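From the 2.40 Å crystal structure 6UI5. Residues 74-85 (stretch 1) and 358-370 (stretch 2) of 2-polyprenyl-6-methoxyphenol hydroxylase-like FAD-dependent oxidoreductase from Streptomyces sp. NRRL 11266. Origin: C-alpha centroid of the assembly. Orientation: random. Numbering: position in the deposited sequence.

Stretch 1 74-85: RFADLRLAFEKV
Stretch 2, residues 358-370: MREMMGEFLKFDE

A β-hairpin turn and the strand that leaves it (residues 74-85) lie against a helix and the turn at its end (358-370), two segments of one chain that bury 461 Å² between them. In stretch 1, strand 74-75 enters a type II' turn from Phe75 to Leu78, closed by paired backbone hydrogen bonds, Phe75 N to Leu78 O and Leu78 N to Phe75 O, both 2.8 Å. Ala76 is the i+1 residue of this turn, with the positive phi that II' requires (phi/psi 49/-113), and Asp77 follows at -117/14. The chain is extended again from Leu78, then folds into a 3-10 segment at 82-84. In stretch 2 the helix runs through Phe365, with Gly363 N to Arg359 O at 2.8 Å and Leu366 N to Met362 O at 2.9 Å. A type I turn, Phe365 to Phe368, closes with Phe368 N to Phe365 O at 2.9 Å, and Phe368 is the N-cap of the next helix. Both stretches advance in the same sense: the CA atoms of Leu78 and Gly363 are 8.4 Å apart, those of Leu80 and Leu366 7.4 Å, and those of Lys84 and Asp369 7.2 Å.

The contact is charged at its two ends and apolar between. At the turn, Asp77 (chi1 p, 64°; chi2 -78°) has its CA-to-CB bond sideways, but its carboxylate comes nearer the helix. Arg359 (m, t, p, chi4 90°) likewise starts sideways and brings its guanidinium to the acid. The result is a two-pronged salt bridge: NH1 of Arg359 donates to OD1 of Asp77 at 2.6 Å and 160°, and NH2 of Arg359 to OD2 of Asp77 at 3.0 Å and 156°. OD1 lies at the guanidinium edge, near its plane, where the N-H bonds point. Leu78 CD2 packs obliquely on the same group, 3.6 Å from Arg359 NH2.

Leu78 (m, t) points toward the helix, its CD1 4.2 Å from Met362 CB and 4.0 Å from Leu366 CD1, so one methyl touches residues a helical turn apart. Met362, m at all three chi angles, is folded rather than extended; its CE reaches 3.6 Å from CD2 of Phe75 (chi1 t, -166°; chi2 73°). Its SD is 5.2 Å from the Phe75 ring centroid, 54° off the normal, an oblique sulfur-aromatic contact. Leu366 (m, t) points toward stretch 1, with CD1 3.9 Å from Arg79 O and CD2 3.6 Å from Leu80 CD2. Leu80 (m, t) starts sideways, and its end closes the gap.

Arg79 extends with chi1 to chi3 all t, and its NH2 bonds Glu83 OE2 at 2.9 Å within its own stretch. At the far end Lys84 (chi1 m, chi2 off-well at -109°, chi3 p, chi4 t) carries NZ to 3.5 Å from OD2 of Asp369 (m, chi2 7°), a long salt bridge between exposed residues.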

ATOM      1  N   ARG A  74       9.025  10.432  -8.100  1.00 56.65           N
ATOM      2  CA  ARG A  74       8.526  10.500  -6.737  1.00 55.21           C
ATOM      3  C   ARG A  74       7.141   9.864  -6.637  1.00 50.43           C
ATOM      4  O   ARG A  74       6.414   9.769  -7.620  1.00 58.85           O
ATOM      5  CB  ARG A  74       8.493  11.955  -6.238  1.00 58.62           C
ATOM      6  CG  ARG A  74       9.854  12.662  -6.314  1.00 62.73           C
ATOM      7  CD  ARG A  74      10.205  13.479  -5.057  1.00 73.23           C
ATOM      8  NE  ARG A  74      11.658  13.637  -4.888  1.00 86.80           N
ATOM      9  CZ  ARG A  74      12.393  13.008  -3.963  1.00 94.19           C
ATOM     10  NH1 ARG A  74      11.820  12.185  -3.089  1.00 91.49           N
ATOM     11  NH2 ARG A  74      13.709  13.213  -3.901  1.00 97.29           N
ATOM     12  N   PHE A  75       6.798   9.390  -5.445  1.00 54.58           N
ATOM     13  CA  PHE A  75       5.441   8.965  -5.101  1.00 53.20           C
ATOM     14  C   PHE A  75       5.013   9.844  -3.940  1.00 53.30           C
ATOM     15  O   PHE A  75       5.586   9.758  -2.846  1.00 55.47           O
ATOM     16  CB  PHE A  75       5.384   7.481  -4.714  1.00 49.75           C
ATOM     17  CG  PHE A  75       3.976   6.896  -4.684  1.00 48.40           C
ATOM     18  CD1 PHE A  75       3.279   6.645  -5.879  1.00 51.75           C
ATOM     19  CD2 PHE A  75       3.372   6.559  -3.484  1.00 50.43           C
ATOM     20  CE1 PHE A  75       1.988   6.095  -5.866  1.00 51.85           C
ATOM     21  CE2 PHE A  75       2.076   6.006  -3.450  1.00 50.15           C
ATOM     22  CZ  PHE A  75       1.386   5.773  -4.646  1.00 53.32           C
ATOM     23  N   ALA A  76       4.006  10.678  -4.163  1.00 60.22           N
ATOM     24  CA  ALA A  76       3.868  11.841  -3.298  1.00 73.20           C
ATOM     25  C   ALA A  76       5.241  12.499  -3.227  1.00 77.31           C
ATOM     26  O   ALA A  76       5.756  12.971  -4.245  1.00 70.25           O
ATOM     27  CB  ALA A  76       3.348  11.455  -1.904  1.00 67.69           C
ATOM     28  N   ASP A  77       5.870  12.466  -2.051  1.00 84.80           N
ATOM     29  CA  ASP A  77       7.187  13.062  -1.855  1.00 91.11           C
ATOM     30  C   ASP A  77       8.236  12.024  -1.490  1.00 81.16           C
ATOM     31  O   ASP A  77       9.323  12.392  -1.027  1.00 81.33           O
ATOM     32  CB  ASP A  77       7.126  14.157  -0.783  1.00101.01           C
ATOM     33  CG  ASP A  77       6.749  13.615   0.578  1.00110.56           C
ATOM     34  OD1 ASP A  77       5.548  13.357   0.803  1.00113.18           O
ATOM     35  OD2 ASP A  77       7.655  13.443   1.421  1.00115.26           O
ATOM     36  N   LEU A  78       7.938  10.742  -1.679  1.00 76.56           N
ATOM     37  CA  LEU A  78       8.910   9.676  -1.489  1.00 77.24           C
ATOM     38  C   LEU A  78       9.606   9.356  -2.808  1.00 79.56           C
ATOM     39  O   LEU A  78       9.108   9.666  -3.891  1.00 87.35           O
ATOM     40  CB  LEU A  78       8.238   8.411  -0.957  1.00 74.74           C
ATOM     41  CG  LEU A  78       7.440   8.584   0.327  1.00 71.86           C
ATOM     42  CD1 LEU A  78       6.976   7.225   0.868  1.00 70.21           C
ATOM     43  CD2 LEU A  78       8.262   9.348   1.361  1.00 65.68           C
ATOM     44  N   ARG A  79      10.762   8.708  -2.700  1.00 68.19           N
ATOM     45  CA  ARG A  79      11.542   8.295  -3.855  1.00 61.56           C
ATOM     46  C   ARG A  79      11.090   6.935  -4.343  1.00 60.94           C
ATOM     47  O   ARG A  79      10.840   6.044  -3.538  1.00 65.43           O
ATOM     48  CB  ARG A  79      13.023   8.207  -3.504  1.00 73.52           C
ATOM     49  CG  ARG A  79      13.844   7.786  -4.674  1.00 80.01           C
ATOM     50  CD  ARG A  79      15.292   7.526  -4.324  1.00 89.24           C
ATOM     51  NE  ARG A  79      15.970   7.051  -5.516  1.00 93.68           N
ATOM     52  CZ  ARG A  79      16.034   5.780  -5.896  1.00 93.74           C
ATOM     53  NH1 ARG A  79      15.485   4.811  -5.166  1.00 89.89           N
ATOM     54  NH2 ARG A  79      16.671   5.483  -7.015  1.00 92.64           N
ATOM     55  N   LEU A  80      11.040   6.759  -5.665  1.00 61.39           N
ATOM     56  CA  LEU A  80      10.799   5.454  -6.274  1.00 58.14           C
ATOM     57  C   LEU A  80      12.059   4.966  -6.982  1.00 60.74           C
ATOM     58  O   LEU A  80      12.636   5.692  -7.801  1.00 57.80           O
ATOM     59  CB  LEU A  80       9.639   5.500  -7.265  1.00 49.39           C
ATOM     60  CG  LEU A  80       8.265   5.808  -6.701  1.00 52.36           C
ATOM     61  CD1 LEU A  80       7.292   6.007  -7.847  1.00 59.19           C
ATOM     62  CD2 LEU A  80       7.832   4.660  -5.847  1.00 49.88           C
ATOM     63  N   ALA A  81      12.475   3.731  -6.667  1.00 58.16           N
ATOM     64  CA  ALA A  81      13.647   3.095  -7.283  1.00 63.39           C
ATOM     65  C   ALA A  81      13.386   2.857  -8.773  1.00 61.22           C
ATOM     66  O   ALA A  81      13.076   1.753  -9.226  1.00 53.45           O
ATOM     67  CB  ALA A  81      13.987   1.787  -6.567  1.00 54.09           C
ATOM     68  N   PHE A  82      13.511   3.927  -9.556  1.00 66.45           N
ATOM     69  CA  PHE A  82      13.226   3.812 -10.979  1.00 64.60           C
ATOM     70  C   PHE A  82      14.293   3.006 -11.712  1.00 65.80           C
ATOM     71  O   PHE A  82      14.007   2.453 -12.778  1.00 62.74           O
ATOM     72  CB  PHE A  82      13.077   5.211 -11.593  1.00 54.44           C
ATOM     73  CG  PHE A  82      12.701   5.208 -13.065  1.00 48.52           C
ATOM     74  CD1 PHE A  82      11.411   4.884 -13.473  1.00 53.49           C
ATOM     75  CD2 PHE A  82      13.638   5.539 -14.036  1.00 43.74           C
ATOM     76  CE1 PHE A  82      11.069   4.892 -14.838  1.00 51.29           C
ATOM     77  CE2 PHE A  82      13.297   5.554 -15.397  1.00 44.72           C
ATOM     78  CZ  PHE A  82      12.018   5.232 -15.793  1.00 47.75           C
ATOM     79  N   GLU A  83      15.507   2.921 -11.158  1.00 70.84           N
ATOM     80  CA  GLU A  83      16.583   2.115 -11.734  1.00 77.82           C
ATOM     81  C   GLU A  83      16.239   0.628 -11.812  1.00 76.22           C
ATOM     82  O   GLU A  83      16.950  -0.120 -12.492  1.00 77.60           O
ATOM     83  CB  GLU A  83      17.868   2.310 -10.914  1.00 85.58           C
ATOM     84  CG  GLU A  83      17.774   1.852  -9.450  1.00 96.23           C
ATOM     85  CD  GLU A  83      17.307   2.952  -8.497  1.00107.03           C
ATOM     86  OE1 GLU A  83      16.993   4.075  -8.964  1.00113.40           O
ATOM     87  OE2 GLU A  83      17.252   2.691  -7.273  1.00106.39           O
ATOM     88  N   LYS A  84      15.187   0.181 -11.131  1.00 69.07           N
ATOM     89  CA  LYS A  84      14.748  -1.207 -11.177  1.00 69.56           C
ATOM     90  C   LYS A  84      13.789  -1.480 -12.333  1.00 67.69           C
ATOM     91  O   LYS A  84      13.415  -2.630 -12.560  1.00 64.53           O
ATOM     92  CB  LYS A  84      14.093  -1.597  -9.838  1.00 65.87           C
ATOM     93  CG  LYS A  84      14.963  -1.330  -8.598  1.00 72.56           C
ATOM     94  CD  LYS A  84      15.489  -2.608  -7.942  1.00 81.24           C
ATOM     95  CE  LYS A  84      16.598  -3.291  -8.759  1.00 89.86           C
ATOM     96  NZ  LYS A  84      16.919  -4.672  -8.248  1.00 94.97           N
ATOM     97  N   VAL A  85      13.390  -0.462 -13.074  1.00 72.76           N
ATOM     98  CA  VAL A  85      12.491  -0.652 -14.207  1.00 76.54           C
ATOM     99  C   VAL A  85      13.291  -1.209 -15.378  1.00 74.24           C
ATOM    100  O   VAL A  85      14.452  -0.845 -15.587  1.00 78.30           O
ATOM    101  CB  VAL A  85      11.783   0.677 -14.557  1.00 70.28           C
ATOM    102  CG1 VAL A  85      10.921   0.550 -15.812  1.00 62.12           C
ATOM    103  CG2 VAL A  85      10.929   1.130 -13.384  1.00 66.68           C
ATOM    104  N   MET A 358      -0.169   6.113   6.671  1.00 60.77           N
ATOM    105  CA  MET A 358       0.008   5.714   5.273  1.00 63.56           C
ATOM    106  C   MET A 358       1.420   5.976   4.763  1.00 63.82           C
ATOM    107  O   MET A 358       1.828   5.347   3.784  1.00 68.29           O
ATOM    108  CB  MET A 358      -0.969   6.410   4.316  1.00 62.95           C
ATOM    109  CG  MET A 358      -2.384   6.356   4.718  1.00 77.65           C
ATOM    110  SD  MET A 358      -3.010   4.653   4.868  1.00 90.21           S
ATOM    111  CE  MET A 358      -2.293   3.767   3.480  1.00 76.81           C
ATOM    112  N   ARG A 359       2.161   6.888   5.393  1.00 60.27           N
ATOM    113  CA  ARG A 359       3.544   7.138   5.005  1.00 65.58           C
ATOM    114  C   ARG A 359       4.464   6.072   5.560  1.00 61.80           C
ATOM    115  O   ARG A 359       5.377   5.611   4.864  1.00 57.38           O
ATOM    116  CB  ARG A 359       4.015   8.506   5.495  1.00 62.84           C
ATOM    117  CG  ARG A 359       3.418   9.685   4.760  1.00 69.46           C
ATOM    118  CD  ARG A 359       3.952  10.974   5.364  1.00 74.82           C
ATOM    119  NE  ARG A 359       5.378  11.067   5.112  1.00 82.55           N
ATOM    120  CZ  ARG A 359       5.891  11.638   4.032  1.00 91.35           C
ATOM    121  NH1 ARG A 359       5.082  12.178   3.129  1.00 88.75           N
ATOM    122  NH2 ARG A 359       7.205  11.668   3.854  1.00 98.37           N
ATOM    123  N   GLU A 360       4.265   5.714   6.828  1.00 64.27           N
ATOM    124  CA  GLU A 360       4.953   4.556   7.371  1.00 70.30           C
ATOM    125  C   GLU A 360       4.648   3.314   6.539  1.00 63.76           C
ATOM    126  O   GLU A 360       5.558   2.547   6.212  1.00 61.51           O
ATOM    127  CB  GLU A 360       4.575   4.369   8.847  1.00 75.68           C
ATOM    128  CG  GLU A 360       5.259   5.410   9.760  1.00 86.07           C
ATOM    129  CD  GLU A 360       4.973   5.230  11.252  1.00 96.30           C
ATOM    130  OE1 GLU A 360       4.358   4.209  11.627  1.00 95.02           O
ATOM    131  OE2 GLU A 360       5.357   6.122  12.050  1.00101.14           O
ATOM    132  N   MET A 361       3.383   3.136   6.142  1.00 62.45           N
ATOM    133  CA  MET A 361       2.971   1.948   5.397  1.00 60.89           C
ATOM    134  C   MET A 361       3.704   1.863   4.062  1.00 66.43           C
ATOM    135  O   MET A 361       4.447   0.905   3.810  1.00 64.63           O
ATOM    136  CB  MET A 361       1.449   1.947   5.199  1.00 54.63           C
ATOM    137  CG  MET A 361       0.853   0.638   4.635  1.00 66.10           C
ATOM    138  SD  MET A 361       0.829  -0.845   5.734  1.00 73.50           S
ATOM    139  CE  MET A 361       2.455  -1.561   5.481  1.00 74.28           C
ATOM    140  N   MET A 362       3.529   2.879   3.204  1.00 62.88           N
ATOM    141  CA  MET A 362       4.297   2.962   1.962  1.00 57.76           C
ATOM    142  C   MET A 362       5.790   2.879   2.222  1.00 63.84           C
ATOM    143  O   MET A 362       6.534   2.350   1.385  1.00 69.42           O
ATOM    144  CB  MET A 362       3.969   4.266   1.221  1.00 57.03           C
ATOM    145  CG  MET A 362       2.693   4.197   0.417  1.00 61.28           C
ATOM    146  SD  MET A 362       2.849   2.888  -0.815  1.00 73.18           S
ATOM    147  CE  MET A 362       4.235   3.523  -1.749  1.00 77.28           C
ATOM    148  N   GLY A 363       6.248   3.400   3.371  1.00 60.00           N
ATOM    149  CA  GLY A 363       7.641   3.211   3.754  1.00 57.87           C
ATOM    150  C   GLY A 363       8.046   1.748   3.731  1.00 62.25           C
ATOM    151  O   GLY A 363       9.099   1.391   3.202  1.00 61.28           O
ATOM    152  N   GLU A 364       7.188   0.876   4.278  1.00 58.63           N
ATOM    153  CA  GLU A 364       7.482  -0.558   4.277  1.00 64.67           C
ATOM    154  C   GLU A 364       7.395  -1.151   2.875  1.00 62.38           C
ATOM    155  O   GLU A 364       8.267  -1.929   2.476  1.00 66.66           O
ATOM    156  CB  GLU A 364       6.531  -1.305   5.223  1.00 64.61           C
ATOM    157  CG  GLU A 364       6.785  -1.094   6.719  1.00 65.90           C
ATOM    158  CD  GLU A 364       8.256  -1.185   7.113  1.00 74.05           C
ATOM    159  OE1 GLU A 364       8.941  -2.144   6.683  1.00 77.82           O
ATOM    160  OE2 GLU A 364       8.729  -0.276   7.844  1.00 85.18           O
ATOM    161  N   PHE A 365       6.352  -0.793   2.109  1.00 52.95           N
ATOM    162  CA  PHE A 365       6.132  -1.417   0.806  1.00 51.86           C
ATOM    163  C   PHE A 365       7.234  -1.055  -0.185  1.00 60.70           C
ATOM    164  O   PHE A 365       7.651  -1.895  -0.994  1.00 64.31           O
ATOM    165  CB  PHE A 365       4.770  -1.014   0.246  1.00 48.34           C
ATOM    166  CG  PHE A 365       3.593  -1.628   0.959  1.00 53.49           C
ATOM    167  CD1 PHE A 365       3.771  -2.552   1.971  1.00 62.27           C
ATOM    168  CD2 PHE A 365       2.292  -1.313   0.566  1.00 59.49           C
ATOM    169  CE1 PHE A 365       2.683  -3.125   2.603  1.00 64.01           C
ATOM    170  CE2 PHE A 365       1.197  -1.873   1.203  1.00 65.94           C
ATOM    171  CZ  PHE A 365       1.392  -2.782   2.225  1.00 66.00           C
ATOM    172  N   LEU A 366       7.715   0.187  -0.145  1.00 54.15           N
ATOM    173  CA  LEU A 366       8.792   0.590  -1.041  1.00 55.31           C
ATOM    174  C   LEU A 366      10.134  -0.029  -0.672  1.00 58.10           C
ATOM    175  O   LEU A 366      11.142   0.276  -1.319  1.00 61.40           O
ATOM    176  CB  LEU A 366       8.905   2.124  -1.091  1.00 47.11           C
ATOM    177  CG  LEU A 366       7.720   2.813  -1.774  1.00 53.32           C
ATOM    178  CD1 LEU A 366       7.844   4.335  -1.813  1.00 48.91           C
ATOM    179  CD2 LEU A 366       7.568   2.276  -3.181  1.00 62.27           C
ATOM    180  N   LYS A 367      10.193  -0.885   0.337  1.00 61.94           N
ATOM    181  CA  LYS A 367      11.386  -1.708   0.466  1.00 69.70           C
ATOM    182  C   LYS A 367      11.383  -2.871  -0.508  1.00 70.48           C
ATOM    183  O   LYS A 367      12.414  -3.525  -0.653  1.00 76.85           O
ATOM    184  CB  LYS A 367      11.534  -2.232   1.899  1.00 76.66           C
ATOM    185  CG  LYS A 367      11.968  -1.156   2.895  1.00 82.14           C
ATOM    186  CD  LYS A 367      11.669  -1.543   4.336  1.00 84.47           C
ATOM    187  CE  LYS A 367      12.077  -0.430   5.294  1.00 86.50           C
ATOM    188  NZ  LYS A 367      12.067  -0.855   6.720  1.00 89.91           N
ATOM    189  N   PHE A 368      10.263  -3.123  -1.186  1.00 72.42           N
ATOM    190  CA  PHE A 368      10.096  -4.253  -2.093  1.00 68.26           C
ATOM    191  C   PHE A 368      10.297  -3.843  -3.548  1.00 70.67           C
ATOM    192  O   PHE A 368       9.824  -2.790  -3.984  1.00 78.71           O
ATOM    193  CB  PHE A 368       8.702  -4.866  -1.952  1.00 65.94           C
ATOM    194  CG  PHE A 368       8.325  -5.215  -0.546  1.00 61.62           C
ATOM    195  CD1 PHE A 368       9.257  -5.790   0.322  1.00 57.47           C
ATOM    196  CD2 PHE A 368       7.032  -4.971  -0.087  1.00 61.30           C
ATOM    197  CE1 PHE A 368       8.904  -6.117   1.634  1.00 51.63           C
ATOM    198  CE2 PHE A 368       6.663  -5.289   1.217  1.00 63.74           C
ATOM    199  CZ  PHE A 368       7.602  -5.861   2.085  1.00 61.90           C
ATOM    200  N   ASP A 369      10.959  -4.714  -4.311  1.00 69.00           N
ATOM    201  CA  ASP A 369      11.257  -4.404  -5.704  1.00 68.01           C
ATOM    202  C   ASP A 369       9.993  -4.385  -6.564  1.00 62.92           C
ATOM    203  O   ASP A 369       9.822  -3.494  -7.405  1.00 61.66           O
ATOM    204  CB  ASP A 369      12.270  -5.412  -6.251  1.00 76.86           C
ATOM    205  CG  ASP A 369      13.616  -5.341  -5.540  1.00 91.01           C
ATOM    206  OD1 ASP A 369      13.732  -4.604  -4.529  1.00 93.43           O
ATOM    207  OD2 ASP A 369      14.554  -6.033  -6.000  1.00104.65           O
ATOM    208  N   GLU A 370       9.105  -5.368  -6.392  1.00 57.50           N
ATOM    209  CA  GLU A 370       7.918  -5.419  -7.242  1.00 62.39           C
ATOM    210  C   GLU A 370       7.035  -4.202  -7.044  1.00 58.21           C
ATOM    211  O   GLU A 370       6.358  -3.780  -7.983  1.00 51.83           O
ATOM    212  CB  GLU A 370       7.104  -6.692  -6.990  1.00 69.68           C
ATOM    213  CG  GLU A 370       7.585  -7.904  -7.818  1.00 90.57           C
ATOM    214  CD  GLU A 370       6.736  -9.165  -7.632  1.00100.13           C
ATOM    215  OE1 GLU A 370       6.298  -9.733  -8.656  1.00105.93           O
ATOM    216  OE2 GLU A 370       6.519  -9.595  -6.477  1.00106.31           O
TER